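Local atomic coordinates of putative Lipoprotein (Shewanella oneidensis, PDB entry 3U24), a protein that is of unknown function but binds zinc and calcium, and probably belongs, as a DUF885 lipoprotein, among the relatives of zinc metallopeptidases. Residues Val340-Leu348 / Ala410-Tyr420; Glu530-Leu541 / Val563-Leu571. All blocks are in the same frame, centred on the assembly; numbering follows the deposited sequence.

Interaction 1 of 2, residues Val340-Leu348 / Ala410-Tyr420; sequences VTLDPKKPL and AIPGHYTQLVY. With ZN (zinc ion), chain F.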
# COMPACT_ATOMS: atom_id res chain seq x y z
N VAL A 340 -4.03 -25.22 -3.14
CA VAL A 340 -2.94 -24.70 -3.97
C VAL A 340 -1.67 -25.46 -3.60
O VAL A 340 -1.48 -25.79 -2.45
CB VAL A 340 -2.76 -23.17 -3.75
CG1 VAL A 340 -2.14 -22.91 -2.40
CG2 VAL A 340 -1.94 -22.55 -4.85
N THR A 341 -0.81 -25.78 -4.55
CA THR A 341 0.45 -26.46 -4.23
C THR A 341 1.35 -25.53 -3.41
O THR A 341 1.63 -24.41 -3.83
CB THR A 341 1.22 -26.88 -5.50
OG1 THR A 341 0.39 -27.69 -6.33
CG2 THR A 341 2.55 -27.67 -5.15
N LEU A 342 1.79 -25.99 -2.26
CA LEU A 342 2.81 -25.32 -1.47
C LEU A 342 4.12 -26.11 -1.50
O LEU A 342 4.09 -27.31 -1.51
CB LEU A 342 2.33 -25.22 -0.03
CG LEU A 342 1.03 -24.46 0.18
CD1 LEU A 342 0.58 -24.63 1.63
CD2 LEU A 342 1.24 -22.99 -0.20
N ASP A 343 5.27 -25.44 -1.51
CA ASP A 343 6.58 -26.13 -1.51
C ASP A 343 7.14 -26.26 -0.09
O ASP A 343 7.57 -25.26 0.47
CB ASP A 343 7.57 -25.36 -2.40
CG ASP A 343 8.93 -26.04 -2.49
OD1 ASP A 343 9.29 -26.54 -3.58
OD2 ASP A 343 9.65 -26.08 -1.46
N PRO A 344 7.17 -27.48 0.50
CA PRO A 344 7.63 -27.63 1.91
C PRO A 344 9.07 -27.12 2.23
O PRO A 344 9.36 -26.84 3.40
CB PRO A 344 7.54 -29.15 2.16
CG PRO A 344 6.60 -29.67 1.13
CD PRO A 344 6.78 -28.78 -0.08
N LYS A 345 9.92 -26.98 1.21
CA LYS A 345 11.31 -26.50 1.38
C LYS A 345 11.48 -24.99 1.16
O LYS A 345 12.60 -24.49 1.03
CB LYS A 345 12.27 -27.31 0.49
CG LYS A 345 12.50 -28.74 0.99
CD LYS A 345 13.38 -29.54 0.04
CE LYS A 345 14.86 -29.20 0.18
NZ LYS A 345 15.54 -30.09 1.17
N LYS A 346 10.38 -24.25 1.13
CA LYS A 346 10.40 -22.80 1.27
C LYS A 346 9.66 -22.46 2.58
O LYS A 346 8.64 -21.74 2.57
CB LYS A 346 9.76 -22.12 0.04
CG LYS A 346 10.65 -22.11 -1.21
CD LYS A 346 9.90 -21.71 -2.48
CE LYS A 346 10.56 -22.28 -3.74
NZ LYS A 346 9.79 -22.04 -5.00
N PRO A 347 10.19 -22.95 3.74
CA PRO A 347 9.46 -22.79 4.99
C PRO A 347 9.53 -21.33 5.44
O PRO A 347 10.60 -20.72 5.41
CB PRO A 347 10.23 -23.70 5.95
CG PRO A 347 11.64 -23.59 5.49
CD PRO A 347 11.59 -23.36 4.00
N LEU A 348 8.39 -20.77 5.86
CA LEU A 348 8.32 -19.35 6.20
C LEU A 348 8.85 -19.12 7.60
O LEU A 348 8.38 -19.75 8.55
CB LEU A 348 6.88 -18.84 6.10
CG LEU A 348 6.58 -17.37 6.40
CD1 LEU A 348 7.50 -16.39 5.67
CD2 LEU A 348 5.11 -17.11 6.06
N ALA A 410 0.08 -14.83 5.22
CA ALA A 410 1.00 -15.93 5.04
C ALA A 410 0.46 -17.01 4.10
O ALA A 410 0.91 -17.14 2.97
CB ALA A 410 1.39 -16.53 6.41
N ILE A 411 -0.50 -17.80 4.55
CA ILE A 411 -0.86 -18.97 3.77
C ILE A 411 -2.36 -19.13 3.67
O ILE A 411 -3.01 -19.26 4.67
CB ILE A 411 -0.18 -20.22 4.38
CG1 ILE A 411 1.21 -20.34 3.72
CG2 ILE A 411 -1.04 -21.47 4.17
CD1 ILE A 411 2.32 -20.83 4.60
N PRO A 412 -2.92 -19.10 2.44
CA PRO A 412 -2.32 -18.96 1.14
C PRO A 412 -2.37 -17.52 0.59
O PRO A 412 -2.45 -17.33 -0.64
CB PRO A 412 -3.18 -19.87 0.31
CG PRO A 412 -4.54 -19.64 0.84
CD PRO A 412 -4.34 -19.46 2.33
N GLY A 413 -2.29 -16.53 1.48
CA GLY A 413 -2.29 -15.12 1.06
C GLY A 413 -0.95 -14.55 0.57
O GLY A 413 -0.30 -15.11 -0.37
N HIS A 414 -0.50 -13.45 1.19
CA HIS A 414 0.65 -12.72 0.62
C HIS A 414 1.86 -13.54 0.38
O HIS A 414 2.47 -13.41 -0.66
CB HIS A 414 1.05 -11.52 1.44
CG HIS A 414 0.09 -10.40 1.34
ND1 HIS A 414 -0.46 -10.02 0.17
CD2 HIS A 414 -0.42 -9.55 2.30
CE1 HIS A 414 -1.29 -9.00 0.40
NE2 HIS A 414 -1.21 -8.69 1.69
N TYR A 415 2.27 -14.38 1.33
CA TYR A 415 3.56 -15.09 1.15
C TYR A 415 3.45 -16.07 -0.01
O TYR A 415 4.36 -16.14 -0.86
CB TYR A 415 4.03 -15.79 2.43
CG TYR A 415 5.26 -16.66 2.25
CD1 TYR A 415 6.48 -16.11 2.03
CD2 TYR A 415 5.17 -18.07 2.30
CE1 TYR A 415 7.60 -16.89 1.84
CE2 TYR A 415 6.29 -18.85 2.14
CZ TYR A 415 7.51 -18.25 1.90
OH TYR A 415 8.70 -19.00 1.73
N THR A 416 2.35 -16.81 -0.06
CA THR A 416 2.13 -17.74 -1.13
C THR A 416 2.11 -17.08 -2.49
O THR A 416 2.75 -17.57 -3.42
CB THR A 416 0.84 -18.50 -0.92
OG1 THR A 416 0.91 -19.11 0.37
CG2 THR A 416 0.65 -19.60 -1.96
N GLN A 417 1.40 -15.97 -2.60
CA GLN A 417 1.34 -15.24 -3.85
C GLN A 417 2.73 -14.72 -4.25
O GLN A 417 3.05 -14.68 -5.44
CB GLN A 417 0.34 -14.09 -3.74
CG GLN A 417 0.07 -13.35 -5.06
CD GLN A 417 0.92 -12.09 -5.29
OE1 GLN A 417 1.43 -11.85 -6.40
NE2 GLN A 417 1.03 -11.26 -4.28
N LEU A 418 3.54 -14.30 -3.27
CA LEU A 418 4.91 -13.85 -3.57
C LEU A 418 5.77 -14.99 -4.12
O LEU A 418 6.49 -14.81 -5.06
CB LEU A 418 5.59 -13.26 -2.33
CG LEU A 418 7.11 -12.96 -2.34
CD1 LEU A 418 7.45 -11.80 -3.28
CD2 LEU A 418 7.59 -12.64 -0.93
N VAL A 419 5.71 -16.15 -3.49
CA VAL A 419 6.43 -17.32 -4.00
C VAL A 419 6.00 -17.62 -5.45
O VAL A 419 6.84 -17.81 -6.33
CB VAL A 419 6.25 -18.56 -3.12
CG1 VAL A 419 6.87 -19.80 -3.81
CG2 VAL A 419 6.87 -18.32 -1.76
N TYR A 420 4.69 -17.65 -5.71
CA TYR A 420 4.25 -17.91 -7.06
C TYR A 420 4.77 -16.85 -8.03
O TYR A 420 5.27 -17.21 -9.09
CB TYR A 420 2.73 -18.11 -7.16
CG TYR A 420 2.31 -19.56 -6.90
CD1 TYR A 420 2.20 -20.04 -5.64
CD2 TYR A 420 2.05 -20.43 -7.94
CE1 TYR A 420 1.83 -21.35 -5.40
CE2 TYR A 420 1.70 -21.76 -7.73
CZ TYR A 420 1.59 -22.21 -6.45
OH TYR A 420 1.19 -23.49 -6.16
ZN ZN F . -2.58 -7.37 2.69
O HOH W 1 -1.49 -6.63 4.38
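Two tyrosine hydroxyls, five residues apart on the helix starting at His414, hold the loop Val340-Leu348 by its carbonyls. Tyr420 OH donates to Thr341 O at 2.5 Å, on an in-plane lone pair. Tyr415 OH reaches Lys346 O, at the last residue of the type I turn Asp343-Lys346, at 2.9 Å from well above the carbonyl plane.

In a CH-pi contact Leu348 CD1 lies 3.9 Å from the Tyr415 ring centroid over one face; Val419 CG2 covers the opposite one. CG of Leu348 stands anti to its backbone N (chi1 -179°), which brings both methyls to the other segment, CD2 3.8 Å from Ala410 CB in the loop before the helix. A leucine in place of Tyr415 would probably leave Lys346 O without its donor and Leu348 CD1 without a ring to lie on.

Apolar packing fills the rest: Val340 CG2 meets Tyr420 CZ, and the Leu342 side chain crosses that of Thr416 at about a right angle, CD2 meeting CG2.

On its far side the helix sends His414 NE2 to zinc, with His408, Glu439 and a water. Val340-Leu348 links helix 319-337, where Val340 and Ile411 pack, to strand 349-352, while Thr341 OG1 bonds Glu553 of helix 548-555.

Interaction 2 of 2, residues Glu530-Leu541 / Val563-Leu571; sequences EIYDFREEYKQL and VKYIRQLML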
# COMPACT_ATOMS: atom_id res chain seq x y z
N GLU A 530 -12.97 -8.26 -8.04
CA GLU A 530 -12.64 -8.75 -9.39
C GLU A 530 -12.19 -10.20 -9.40
O GLU A 530 -12.54 -10.92 -10.30
CB GLU A 530 -11.59 -7.87 -10.10
CG GLU A 530 -12.11 -6.57 -10.68
CD GLU A 530 -11.09 -5.91 -11.61
OE1 GLU A 530 -10.13 -5.31 -11.11
OE2 GLU A 530 -11.21 -6.03 -12.84
N ILE A 531 -11.40 -10.62 -8.42
CA ILE A 531 -10.91 -12.00 -8.33
C ILE A 531 -12.05 -13.00 -8.06
O ILE A 531 -12.18 -14.02 -8.78
CB ILE A 531 -9.79 -12.16 -7.27
CG1 ILE A 531 -8.54 -11.38 -7.69
CG2 ILE A 531 -9.41 -13.63 -7.08
CD1 ILE A 531 -7.48 -11.27 -6.60
N TYR A 532 -12.88 -12.70 -7.07
CA TYR A 532 -14.04 -13.55 -6.76
C TYR A 532 -15.00 -13.62 -7.93
O TYR A 532 -15.42 -14.71 -8.31
CB TYR A 532 -14.79 -13.06 -5.50
CG TYR A 532 -15.68 -14.11 -4.90
CD1 TYR A 532 -16.99 -14.29 -5.36
CD2 TYR A 532 -15.23 -14.94 -3.86
CE1 TYR A 532 -17.83 -15.27 -4.79
CE2 TYR A 532 -16.04 -15.95 -3.31
CZ TYR A 532 -17.34 -16.12 -3.79
OH TYR A 532 -18.15 -17.11 -3.23
N ASP A 533 -15.38 -12.48 -8.51
CA ASP A 533 -16.27 -12.49 -9.69
C ASP A 533 -15.61 -13.22 -10.88
O ASP A 533 -16.26 -14.00 -11.53
CB ASP A 533 -16.68 -11.09 -10.12
CG ASP A 533 -17.52 -10.36 -9.06
OD1 ASP A 533 -18.11 -11.04 -8.16
OD2 ASP A 533 -17.59 -9.08 -9.16
N PHE A 534 -14.34 -12.99 -11.14
CA PHE A 534 -13.67 -13.78 -12.18
C PHE A 534 -13.71 -15.27 -11.87
O PHE A 534 -13.96 -16.06 -12.74
CB PHE A 534 -12.22 -13.34 -12.41
CG PHE A 534 -11.46 -14.21 -13.38
CD1 PHE A 534 -12.04 -14.59 -14.60
CD2 PHE A 534 -10.19 -14.62 -13.09
CE1 PHE A 534 -11.35 -15.39 -15.48
CE2 PHE A 534 -9.48 -15.40 -13.98
CZ PHE A 534 -10.06 -15.82 -15.16
N ARG A 535 -13.50 -15.65 -10.61
CA ARG A 535 -13.57 -17.06 -10.28
C ARG A 535 -14.95 -17.62 -10.61
O ARG A 535 -15.05 -18.68 -11.24
CB ARG A 535 -13.24 -17.34 -8.84
CG ARG A 535 -13.31 -18.82 -8.58
CD ARG A 535 -13.09 -19.14 -7.14
NE ARG A 535 -14.30 -18.97 -6.36
CZ ARG A 535 -14.38 -19.21 -5.07
NH1 ARG A 535 -13.31 -19.57 -4.36
NH2 ARG A 535 -15.55 -19.08 -4.48
N GLU A 536 -16.00 -16.93 -10.19
CA GLU A 536 -17.33 -17.47 -10.41
C GLU A 536 -17.63 -17.54 -11.90
O GLU A 536 -18.30 -18.45 -12.33
CB GLU A 536 -18.39 -16.68 -9.67
CG GLU A 536 -18.28 -16.74 -8.13
CD GLU A 536 -18.27 -18.17 -7.55
OE1 GLU A 536 -19.30 -18.87 -7.64
OE2 GLU A 536 -17.22 -18.58 -6.99
N GLU A 537 -17.13 -16.59 -12.67
CA GLU A 537 -17.25 -16.60 -14.14
C GLU A 537 -16.52 -17.79 -14.77
O GLU A 537 -16.99 -18.39 -15.73
CB GLU A 537 -16.68 -15.29 -14.69
CG GLU A 537 -16.55 -15.25 -16.21
CD GLU A 537 -15.98 -13.95 -16.73
OE1 GLU A 537 -15.24 -13.26 -16.02
OE2 GLU A 537 -16.27 -13.62 -17.89
N TYR A 538 -15.37 -18.13 -14.22
CA TYR A 538 -14.61 -19.26 -14.71
C TYR A 538 -15.27 -20.59 -14.34
O TYR A 538 -15.24 -21.54 -15.13
CB TYR A 538 -13.23 -19.19 -14.14
CG TYR A 538 -12.17 -19.92 -14.88
CD1 TYR A 538 -11.55 -19.34 -15.96
CD2 TYR A 538 -11.71 -21.16 -14.45
CE1 TYR A 538 -10.54 -19.98 -16.63
CE2 TYR A 538 -10.68 -21.80 -15.11
CZ TYR A 538 -10.11 -21.19 -16.20
OH TYR A 538 -9.10 -21.79 -16.87
N LYS A 539 -15.85 -20.67 -13.14
CA LYS A 539 -16.66 -21.84 -12.74
C LYS A 539 -17.78 -22.09 -13.76
O LYS A 539 -17.98 -23.23 -14.20
CB LYS A 539 -17.28 -21.64 -11.37
CG LYS A 539 -16.59 -22.36 -10.23
CD LYS A 539 -16.80 -21.61 -8.89
CE LYS A 539 -16.93 -22.55 -7.70
NZ LYS A 539 -16.44 -21.95 -6.44
N GLN A 540 -18.48 -21.02 -14.12
CA GLN A 540 -19.54 -21.07 -15.14
C GLN A 540 -19.07 -21.60 -16.48
O GLN A 540 -19.76 -22.38 -17.11
CB GLN A 540 -20.13 -19.68 -15.39
CG GLN A 540 -21.30 -19.30 -14.50
CD GLN A 540 -22.64 -19.64 -15.12
OE1 GLN A 540 -22.73 -20.35 -16.13
NE2 GLN A 540 -23.71 -19.11 -14.52
N LEU A 541 -17.90 -21.15 -16.92
CA LEU A 541 -17.38 -21.54 -18.22
C LEU A 541 -16.89 -22.97 -18.27
O LEU A 541 -17.12 -23.64 -19.26
CB LEU A 541 -16.29 -20.57 -18.69
CG LEU A 541 -16.77 -19.32 -19.45
CD1 LEU A 541 -18.28 -19.29 -19.73
CD2 LEU A 541 -16.33 -18.03 -18.75
N VAL A 563 -5.66 -7.58 -12.11
CA VAL A 563 -6.57 -8.68 -12.27
C VAL A 563 -7.24 -8.75 -13.68
O VAL A 563 -7.39 -9.84 -14.24
CB VAL A 563 -7.65 -8.65 -11.18
CG1 VAL A 563 -8.63 -9.81 -11.37
CG2 VAL A 563 -6.99 -8.66 -9.79
N LYS A 564 -7.59 -7.62 -14.27
CA LYS A 564 -8.25 -7.69 -15.56
C LYS A 564 -7.36 -8.26 -16.66
O LYS A 564 -7.86 -8.85 -17.61
CB LYS A 564 -8.84 -6.37 -16.01
CG LYS A 564 -7.85 -5.25 -16.28
CD LYS A 564 -8.57 -4.17 -17.10
CE LYS A 564 -7.91 -2.81 -17.06
NZ LYS A 564 -8.23 -2.04 -18.31
N TYR A 565 -6.06 -8.06 -16.54
CA TYR A 565 -5.16 -8.60 -17.54
C TYR A 565 -4.98 -10.11 -17.35
O TYR A 565 -4.94 -10.86 -18.33
CB TYR A 565 -3.83 -7.79 -17.55
CG TYR A 565 -4.01 -6.37 -18.13
CD1 TYR A 565 -4.66 -6.17 -19.42
CD2 TYR A 565 -3.57 -5.23 -17.44
CE1 TYR A 565 -4.86 -4.89 -19.96
CE2 TYR A 565 -3.75 -3.95 -17.97
CZ TYR A 565 -4.40 -3.77 -19.24
OH TYR A 565 -4.57 -2.48 -19.79
N ILE A 566 -4.91 -10.54 -16.10
CA ILE A 566 -4.87 -11.96 -15.81
C ILE A 566 -6.13 -12.66 -16.34
O ILE A 566 -6.02 -13.70 -16.99
CB ILE A 566 -4.70 -12.27 -14.33
CG1 ILE A 566 -3.34 -11.76 -13.83
CG2 ILE A 566 -4.83 -13.78 -14.09
CD1 ILE A 566 -3.25 -11.72 -12.31
N ARG A 567 -7.28 -12.06 -16.11
CA ARG A 567 -8.53 -12.56 -16.64
C ARG A 567 -8.48 -12.68 -18.16
O ARG A 567 -8.84 -13.70 -18.72
CB ARG A 567 -9.68 -11.64 -16.28
CG ARG A 567 -11.01 -12.01 -16.91
CD ARG A 567 -12.17 -11.15 -16.35
NE ARG A 567 -13.38 -11.48 -17.13
CZ ARG A 567 -13.66 -10.98 -18.34
NH1 ARG A 567 -12.88 -10.07 -18.91
NH2 ARG A 567 -14.75 -11.36 -18.95
N GLN A 568 -8.06 -11.60 -18.81
CA GLN A 568 -8.02 -11.56 -20.29
C GLN A 568 -7.08 -12.68 -20.81
O GLN A 568 -7.43 -13.38 -21.75
CB GLN A 568 -7.58 -10.17 -20.77
CG GLN A 568 -7.90 -9.81 -22.23
CD GLN A 568 -7.87 -8.28 -22.54
OE1 GLN A 568 -8.08 -7.40 -21.66
NE2 GLN A 568 -7.62 -7.96 -23.82
N LEU A 569 -5.92 -12.87 -20.18
CA LEU A 569 -4.97 -13.89 -20.67
C LEU A 569 -5.54 -15.28 -20.41
O LEU A 569 -5.38 -16.13 -21.26
CB LEU A 569 -3.57 -13.75 -20.05
CG LEU A 569 -2.89 -12.44 -20.44
CD1 LEU A 569 -1.78 -12.07 -19.44
CD2 LEU A 569 -2.37 -12.48 -21.87
N MSE A 570 -6.20 -15.48 -19.28
CA MSE A 570 -6.77 -16.79 -18.94
C MSE A 570 -7.95 -17.13 -19.81
O MSE A 570 -8.17 -18.31 -20.06
CB MSE A 570 -7.14 -16.91 -17.44
CG MSE A 570 -5.93 -17.12 -16.57
SE MSE A 570 -6.27 -17.23 -14.70
CE MSE A 570 -7.08 -19.00 -14.76
N LEU A 571 -8.71 -16.12 -20.28
CA LEU A 571 -9.89 -16.40 -21.15
C LEU A 571 -9.53 -16.52 -22.63
O LEU A 571 -10.18 -17.25 -23.35
CB LEU A 571 -11.01 -15.36 -20.96
CG LEU A 571 -11.75 -15.49 -19.61
CD1 LEU A 571 -12.86 -14.45 -19.46
CD2 LEU A 571 -12.30 -16.91 -19.44
O HOH W 2 -7.86 -5.21 -12.60
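Phe534 lies at the heart of the contact between Glu530-Leu541 and Val563-Leu571, two helix segments that run in the same direction at a signed crossing angle of -15°. Its CG stands anti to the backbone N (chi1 175°), carrying the ring across to the other helix. There the aliphatic part of Arg567 covers one face, CG lying 4.0 Å from the Phe534 ring centroid in a CH-pi contact. Met570, present as selenomethionine, comes to the ring edge instead, its SE 3.8 Å from Phe534 CE2, a Met-aromatic arrangement; its methyl CE goes on to Tyr538. One turn back, Val563 wedges between Glu530 CB and Ile531, with CG2 3.8 Å from Ile531 CG1. Phe551 and Phe555 of helix 548-555 add to this buried side, Phe551 meeting the rings of Phe534 and Tyr538.

Toward solvent the contact turns polar. Arg567, extended as far as NE, grips Glu537 side-on with two nitrogens: NE to OE1 at 2.8 Å and NH2 to OE2 at 2.9 Å. Carboxylate and guanidinium are nearly coplanar, 22° apart, and both bonds are close to straight, which should fix the rotation of the guanidinium, beyond the rim of the Phe534 ring. At the N-terminal end of the contact, a water joins Glu530 OE1 to Lys564 N, while Glu530 OE2 is held by Gly257 N. At the C-terminal end the fit is looser: exposed Leu571 and Leu541 meet only through their CD2 methyls, 4.2 Å apart.

Leu571 is nonetheless a knob among Phe534, Glu537, Tyr538 and Leu541; the contact as a whole is a near-parallel helix pair, axes 10.4 Å apart, with a salt bridge on its flank, in the C-terminal part of a largely helical fold.

The centres of interactions 1 and 2 lie 22 Å apart and their nearest atoms about 8 Å, so the two do not touch. Two helices connect them. Helix 435-451 carries the zinc ligand Glu439 and receives Pro412 and Gln417 from interaction 1, as well as Ile531, Arg535 and Val563 from interaction 2; helix 548-555 likewise meets both. Interaction 1 contains the zinc ligand His414, and this site, with its two histidines, glutamate and water, is consistent with a metallopeptidase-like centre. Interaction 2 provides none of its ligands, although the side chain of Lys564 comes within about 8 Å of a different bound zinc ion.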